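Local coordinates for endo-beta-1,2-glucanase (Talaromyces funiculosus, PDB 6IMV), which hydrolyses internal beta-1,2-glucosidic linkages of beta-1,2-glucans as an endo-acting glycoside hydrolase, at residues Cys15-Leu27 against Ala399-Ile413. Residues are numbered along the deposited sequence; the frame is centred on the assembly and turned at random.
Sequences CRFAHQYTQEQVL and AWWRNMAIGKKMQNI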
loop_
_atom_site.group_PDB
_atom_site.type_symbol
_atom_site.label_atom_id
_atom_site.label_comp_id
_atom_site.label_asym_id
_atom_site.label_seq_id
_atom_site.Cartn_x
_atom_site.Cartn_y
_atom_site.Cartn_z
ATOM N N CYS A 15 -6.966 19.854 14.596
ATOM C CA CYS A 15 -7.302 19.112 13.403
ATOM C C CYS A 15 -6.566 19.677 12.180
ATOM O O CYS A 15 -6.076 18.918 11.346
ATOM C CB CYS A 15 -8.800 19.130 13.141
ATOM S SG CYS A 15 -9.236 17.989 11.808
ATOM N N ARG A 16 -6.502 21.005 12.090
ATOM C CA ARG A 16 -5.955 21.699 10.937
ATOM C C ARG A 16 -4.496 22.089 11.213
ATOM O O ARG A 16 -4.091 23.196 10.941
ATOM C CB ARG A 16 -6.851 22.905 10.611
ATOM C CG ARG A 16 -6.775 23.377 9.167
ATOM C CD ARG A 16 -7.354 22.365 8.193
ATOM N NE ARG A 16 -7.419 22.872 6.819
ATOM C CZ ARG A 16 -6.628 22.503 5.819
ATOM N NH1 ARG A 16 -5.571 21.729 6.034
ATOM N NH2 ARG A 16 -6.913 22.906 4.594
ATOM N N PHE A 17 -3.692 21.132 11.698
ATOM C CA PHE A 17 -2.324 21.392 12.148
ATOM C C PHE A 17 -1.376 21.672 10.974
ATOM O O PHE A 17 -0.333 22.306 11.175
ATOM C CB PHE A 17 -1.784 20.230 12.990
ATOM C CG PHE A 17 -1.578 18.946 12.225
ATOM C CD1 PHE A 17 -0.407 18.729 11.510
ATOM C CD2 PHE A 17 -2.556 17.967 12.204
ATOM C CE1 PHE A 17 -0.229 17.560 10.792
ATOM C CE2 PHE A 17 -2.361 16.789 11.498
ATOM C CZ PHE A 17 -1.206 16.593 10.792
ATOM N N ALA A 18 -1.715 21.214 9.763
ATOM C CA ALA A 18 -0.782 21.301 8.640
ATOM C C ALA A 18 -0.339 22.750 8.406
ATOM O O ALA A 18 0.846 22.984 8.169
ATOM C CB ALA A 18 -1.373 20.705 7.393
ATOM N N HIS A 19 -1.268 23.716 8.493
ATOM C CA HIS A 19 -0.904 25.117 8.226
ATOM C C HIS A 19 -0.482 25.860 9.506
ATOM O O HIS A 19 -0.151 27.049 9.427
ATOM C CB HIS A 19 -1.980 25.861 7.417
ATOM C CG HIS A 19 -3.319 26.022 8.059
ATOM N ND1 HIS A 19 -4.468 26.130 7.293
ATOM C CD2 HIS A 19 -3.707 26.119 9.349
ATOM C CE1 HIS A 19 -5.510 26.302 8.084
ATOM N NE2 HIS A 19 -5.071 26.296 9.361
ATOM N N GLN A 20 -0.445 25.164 10.652
ATOM C CA GLN A 20 0.141 25.689 11.895
ATOM C C GLN A 20 1.678 25.632 11.853
ATOM O O GLN A 20 2.324 26.304 12.662
ATOM C CB GLN A 20 -0.347 24.912 13.121
ATOM C CG GLN A 20 -1.802 25.161 13.487
ATOM C CD GLN A 20 -2.220 24.372 14.706
ATOM O OE1 GLN A 20 -1.759 23.262 14.943
ATOM N NE2 GLN A 20 -3.113 24.936 15.498
ATOM N N TYR A 21 2.244 24.803 10.955
ATOM C CA TYR A 21 3.676 24.703 10.703
ATOM C C TYR A 21 4.028 25.412 9.395
ATOM O O TYR A 21 3.246 25.394 8.448
ATOM C CB TYR A 21 4.112 23.245 10.510
ATOM C CG TYR A 21 4.026 22.339 11.710
ATOM C CD1 TYR A 21 2.808 21.879 12.177
ATOM C CD2 TYR A 21 5.175 21.869 12.329
ATOM C CE1 TYR A 21 2.723 21.020 13.258
ATOM C CE2 TYR A 21 5.110 21.010 13.414
ATOM C CZ TYR A 21 3.880 20.579 13.875
ATOM O OH TYR A 21 3.814 19.715 14.927
ATOM N N THR A 22 5.235 25.973 9.333
ATOM C CA THR A 22 5.854 26.390 8.074
ATOM C C THR A 22 6.569 25.181 7.460
ATOM O O THR A 22 6.883 24.221 8.160
ATOM C CB THR A 22 6.837 27.556 8.262
ATOM O OG1 THR A 22 7.974 27.063 8.961
ATOM C CG2 THR A 22 6.245 28.728 9.013
ATOM N N GLN A 23 6.847 25.253 6.156
ATOM C CA GLN A 23 7.585 24.204 5.464
ATOM C C GLN A 23 8.947 23.997 6.134
ATOM O O GLN A 23 9.334 22.858 6.414
ATOM C CB GLN A 23 7.738 24.538 3.980
ATOM C CG GLN A 23 8.675 23.581 3.255
ATOM C CD GLN A 23 8.438 23.598 1.768
ATOM O OE1 GLN A 23 7.341 23.326 1.289
ATOM N NE2 GLN A 23 9.468 23.955 1.028
ATOM N N GLU A 24 9.665 25.091 6.410
ATOM C CA GLU A 24 10.993 25.000 7.012
ATOM C C GLU A 24 10.903 24.360 8.406
ATOM O O GLU A 24 11.807 23.634 8.814
ATOM C CB GLU A 24 11.677 26.373 7.074
ATOM C CG GLU A 24 13.175 26.309 7.376
ATOM C CD GLU A 24 14.047 25.362 6.547
ATOM O OE1 GLU A 24 14.886 24.675 7.157
ATOM O OE2 GLU A 24 13.925 25.314 5.300
ATOM N N GLN A 25 9.816 24.614 9.137
ATOM C CA GLN A 25 9.662 24.031 10.481
ATOM C C GLN A 25 9.487 22.509 10.388
ATOM O O GLN A 25 9.970 21.792 11.254
ATOM C CB GLN A 25 8.515 24.694 11.233
ATOM C CG GLN A 25 8.899 26.057 11.791
ATOM C CD GLN A 25 7.705 26.833 12.280
ATOM O OE1 GLN A 25 6.561 26.400 12.147
ATOM N NE2 GLN A 25 7.962 28.017 12.817
ATOM N N VAL A 26 8.827 22.024 9.327
ATOM C CA VAL A 26 8.718 20.583 9.085
ATOM C C VAL A 26 10.134 19.999 8.934
ATOM O O VAL A 26 10.459 18.997 9.547
ATOM C CB VAL A 26 7.822 20.268 7.869
ATOM C CG1 VAL A 26 7.846 18.792 7.493
ATOM C CG2 VAL A 26 6.390 20.726 8.106
ATOM N N LEU A 27 10.979 20.653 8.134
ATOM C CA LEU A 27 12.334 20.162 7.862
ATOM C C LEU A 27 13.232 20.259 9.104
ATOM O O LEU A 27 14.125 19.450 9.275
ATOM C CB LEU A 27 12.935 20.952 6.696
ATOM C CG LEU A 27 12.221 20.787 5.358
ATOM C CD1 LEU A 27 12.909 21.630 4.291
ATOM C CD2 LEU A 27 12.167 19.313 4.954
ATOM N N ALA A 399 7.146 17.425 3.983
ATOM C CA ALA A 399 7.002 18.752 3.370
ATOM C C ALA A 399 5.998 18.671 2.208
ATOM O O ALA A 399 5.104 19.532 2.087
ATOM C CB ALA A 399 8.335 19.296 2.914
ATOM N N TRP A 400 6.136 17.636 1.373
ATOM C CA TRP A 400 5.239 17.435 0.244
ATOM C C TRP A 400 3.824 17.119 0.734
ATOM O O TRP A 400 2.842 17.658 0.217
ATOM C CB TRP A 400 5.779 16.356 -0.693
ATOM C CG TRP A 400 6.848 16.880 -1.594
ATOM C CD1 TRP A 400 8.199 16.767 -1.427
ATOM C CD2 TRP A 400 6.657 17.619 -2.811
ATOM N NE1 TRP A 400 8.853 17.393 -2.445
ATOM C CE2 TRP A 400 7.938 17.924 -3.309
ATOM C CE3 TRP A 400 5.537 18.072 -3.511
ATOM C CZ2 TRP A 400 8.123 18.633 -4.492
ATOM C CZ3 TRP A 400 5.718 18.784 -4.675
ATOM C CH2 TRP A 400 6.995 19.058 -5.158
ATOM N N TRP A 401 3.736 16.259 1.755
ATOM C CA TRP A 401 2.489 15.908 2.415
ATOM C C TRP A 401 1.775 17.179 2.912
ATOM O O TRP A 401 0.594 17.386 2.635
ATOM C CB TRP A 401 2.765 14.928 3.561
ATOM C CG TRP A 401 1.547 14.290 4.150
ATOM C CD1 TRP A 401 1.030 13.063 3.840
ATOM C CD2 TRP A 401 0.713 14.821 5.198
ATOM N NE1 TRP A 401 -0.057 12.796 4.628
ATOM C CE2 TRP A 401 -0.284 13.859 5.461
ATOM C CE3 TRP A 401 0.701 16.015 5.929
ATOM C CZ2 TRP A 401 -1.280 14.063 6.414
ATOM C CZ3 TRP A 401 -0.277 16.207 6.881
ATOM C CH2 TRP A 401 -1.254 15.246 7.118
ATOM N N ARG A 402 2.510 18.021 3.644
ATOM C CA ARG A 402 1.996 19.263 4.209
ATOM C C ARG A 402 1.446 20.152 3.086
ATOM O O ARG A 402 0.324 20.675 3.183
ATOM C CB ARG A 402 3.089 19.999 4.993
ATOM C CG ARG A 402 2.679 21.387 5.470
ATOM C CD ARG A 402 3.780 22.134 6.201
ATOM N NE ARG A 402 3.467 23.551 6.338
ATOM C CZ ARG A 402 3.447 24.431 5.339
ATOM N NH1 ARG A 402 3.906 24.099 4.145
ATOM N NH2 ARG A 402 2.934 25.640 5.537
ATOM N N ASN A 403 2.244 20.322 2.029
ATOM C CA ASN A 403 1.906 21.194 0.899
ATOM C C ASN A 403 0.520 20.831 0.339
ATOM O O ASN A 403 -0.319 21.706 0.097
ATOM C CB ASN A 403 2.978 21.167 -0.196
ATOM C CG ASN A 403 2.927 22.399 -1.076
ATOM O OD1 ASN A 403 3.253 23.488 -0.627
ATOM N ND2 ASN A 403 2.516 22.242 -2.323
ATOM N N MET A 404 0.270 19.535 0.165
ATOM C CA MET A 404 -1.021 19.058 -0.318
ATOM C C MET A 404 -2.094 19.173 0.778
ATOM O O MET A 404 -3.205 19.611 0.492
ATOM C CB MET A 404 -0.894 17.617 -0.812
ATOM C CG MET A 404 -0.057 17.516 -2.076
ATOM S SD MET A 404 0.084 15.828 -2.693
ATOM C CE MET A 404 1.660 15.331 -2.001
ATOM N N ALA A 405 -1.747 18.837 2.029
ATOM C CA ALA A 405 -2.686 18.830 3.171
ATOM C C ALA A 405 -3.228 20.231 3.478
ATOM O O ALA A 405 -4.333 20.382 3.984
ATOM C CB ALA A 405 -2.017 18.255 4.396
ATOM N N ILE A 406 -2.440 21.257 3.160
ATOM C CA ILE A 406 -2.832 22.651 3.377
ATOM C C ILE A 406 -3.865 23.115 2.340
ATOM O O ILE A 406 -4.570 24.096 2.572
ATOM C CB ILE A 406 -1.565 23.522 3.407
ATOM C CG1 ILE A 406 -0.871 23.328 4.750
ATOM C CG2 ILE A 406 -1.860 24.983 3.136
ATOM C CD1 ILE A 406 0.492 23.914 4.797
ATOM N N GLY A 407 -3.973 22.419 1.204
ATOM C CA GLY A 407 -5.074 22.691 0.250
ATOM C C GLY A 407 -6.417 22.689 0.961
ATOM O O GLY A 407 -6.590 22.017 1.978
ATOM N N LYS A 408 -7.370 23.482 0.464
ATOM C CA LYS A 408 -8.688 23.543 1.084
ATOM C C LYS A 408 -9.289 22.136 1.137
ATOM O O LYS A 408 -9.201 21.387 0.166
ATOM C CB LYS A 408 -9.610 24.508 0.332
ATOM C CG LYS A 408 -9.206 25.966 0.447
ATOM C CD LYS A 408 -9.333 26.480 1.852
ATOM C CE LYS A 408 -8.678 27.823 2.040
ATOM N NZ LYS A 408 -8.568 28.138 3.486
ATOM N N LYS A 409 -9.856 21.804 2.306
ATOM C CA LYS A 409 -10.560 20.551 2.603
ATOM C C LYS A 409 -9.616 19.340 2.638
ATOM O O LYS A 409 -10.090 18.231 2.623
ATOM C CB LYS A 409 -11.663 20.258 1.577
ATOM C CG LYS A 409 -12.567 21.423 1.206
ATOM C CD LYS A 409 -13.616 21.043 0.170
ATOM C CE LYS A 409 -14.915 20.587 0.792
ATOM N NZ LYS A 409 -15.723 21.725 1.308
ATOM N N MET A 410 -8.300 19.545 2.736
ATOM C CA MET A 410 -7.371 18.432 2.566
ATOM C C MET A 410 -6.931 17.846 3.918
ATOM O O MET A 410 -6.194 16.855 3.945
ATOM C CB MET A 410 -6.172 18.847 1.710
ATOM C CG MET A 410 -6.523 18.901 0.226
ATOM S SD MET A 410 -7.214 17.308 -0.358
ATOM C CE MET A 410 -5.747 16.278 -0.341
ATOM N N GLN A 411 -7.427 18.413 5.022
ATOM C CA GLN A 411 -7.441 17.730 6.316
ATOM C C GLN A 411 -8.884 17.613 6.811
ATOM O O GLN A 411 -9.756 18.451 6.499
ATOM C CB GLN A 411 -6.602 18.448 7.376
ATOM C CG GLN A 411 -5.112 18.463 7.089
ATOM C CD GLN A 411 -4.344 19.149 8.194
ATOM O OE1 GLN A 411 -4.394 20.377 8.356
ATOM N NE2 GLN A 411 -3.628 18.351 8.978
ATOM N N ASN A 412 -9.113 16.561 7.607
ATOM C CA ASN A 412 -10.400 16.266 8.206
ATOM C C ASN A 412 -10.155 15.632 9.582
ATOM O O ASN A 412 -9.010 15.361 9.930
ATOM C CB ASN A 412 -11.232 15.368 7.287
ATOM C CG ASN A 412 -10.530 14.074 6.947
ATOM O OD1 ASN A 412 -10.478 13.160 7.767
ATOM N ND2 ASN A 412 -9.998 13.982 5.740
ATOM N N ILE A 413 -11.238 15.357 10.319
ATOM C CA ILE A 413 -11.158 14.802 11.687
ATOM C C ILE A 413 -10.703 13.340 11.674
ATOM O O ILE A 413 -10.584 12.738 12.746
ATOM C CB ILE A 413 -12.493 14.946 12.445
ATOM C CG1 ILE A 413 -13.663 14.259 11.736
ATOM C CG2 ILE A 413 -12.793 16.406 12.738
ATOM C CD1 ILE A 413 -14.878 14.078 12.618
HETATM O O HOH W 1 -6.452 16.295 10.418
HETATM O O HOH W 2 1.257 27.879 7.278
HETATM O O HOH W 3 -4.852 25.748 4.751
HETATM O O HOH W 4 5.568 22.078 3.193
#
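Arg16 reaches the backbone carbonyls of Ala405 and Gly407, in the C-terminal part of helix 394-405 and the type II turn from Gly407 to Met410, and shows how one guanidinium can collect backbone oxygens. A bend at chi2 (67°) carries Arg16 NH1 to Ala405 O at 2.7 Å, while Arg16 NH2 bonds Gly407 O at 2.8 Å; Arg16 NH2 and Met410 N, the turn's backbone donor, reach that oxygen from opposite faces of its plane. Arg16 NH1 also donates to Gln411 OE1 at 2.9 Å, in the amide plane on a lone pair; Gln411 OE1 accepts from Ala18 N at 3.1 Å as well. This double hold fixes the amide, and Gln411 NE2 lies 3.2 Å from Phe17 CE2, over one face of the ring, with the two planes 78° apart.

Arg402 answers from the helix. Extended from CG to NE, it grips Tyr21 O side-on through NE and NH2, with Gln23 N over its guanidinium and Val26 CG2 3.5 Å from Arg402 CD. A water joins its NH1 to Gln23 OE1 and Ala399 O.

Asp500 pairs with Arg16 NE, and the Cys15-Cys504 disulfide ties the N-terminal segment to the C-terminal tail. Helix 30-41 backs Phe17 and Val26, whereas strand 415-421 pairs with strand 411-412 and meets Trp401.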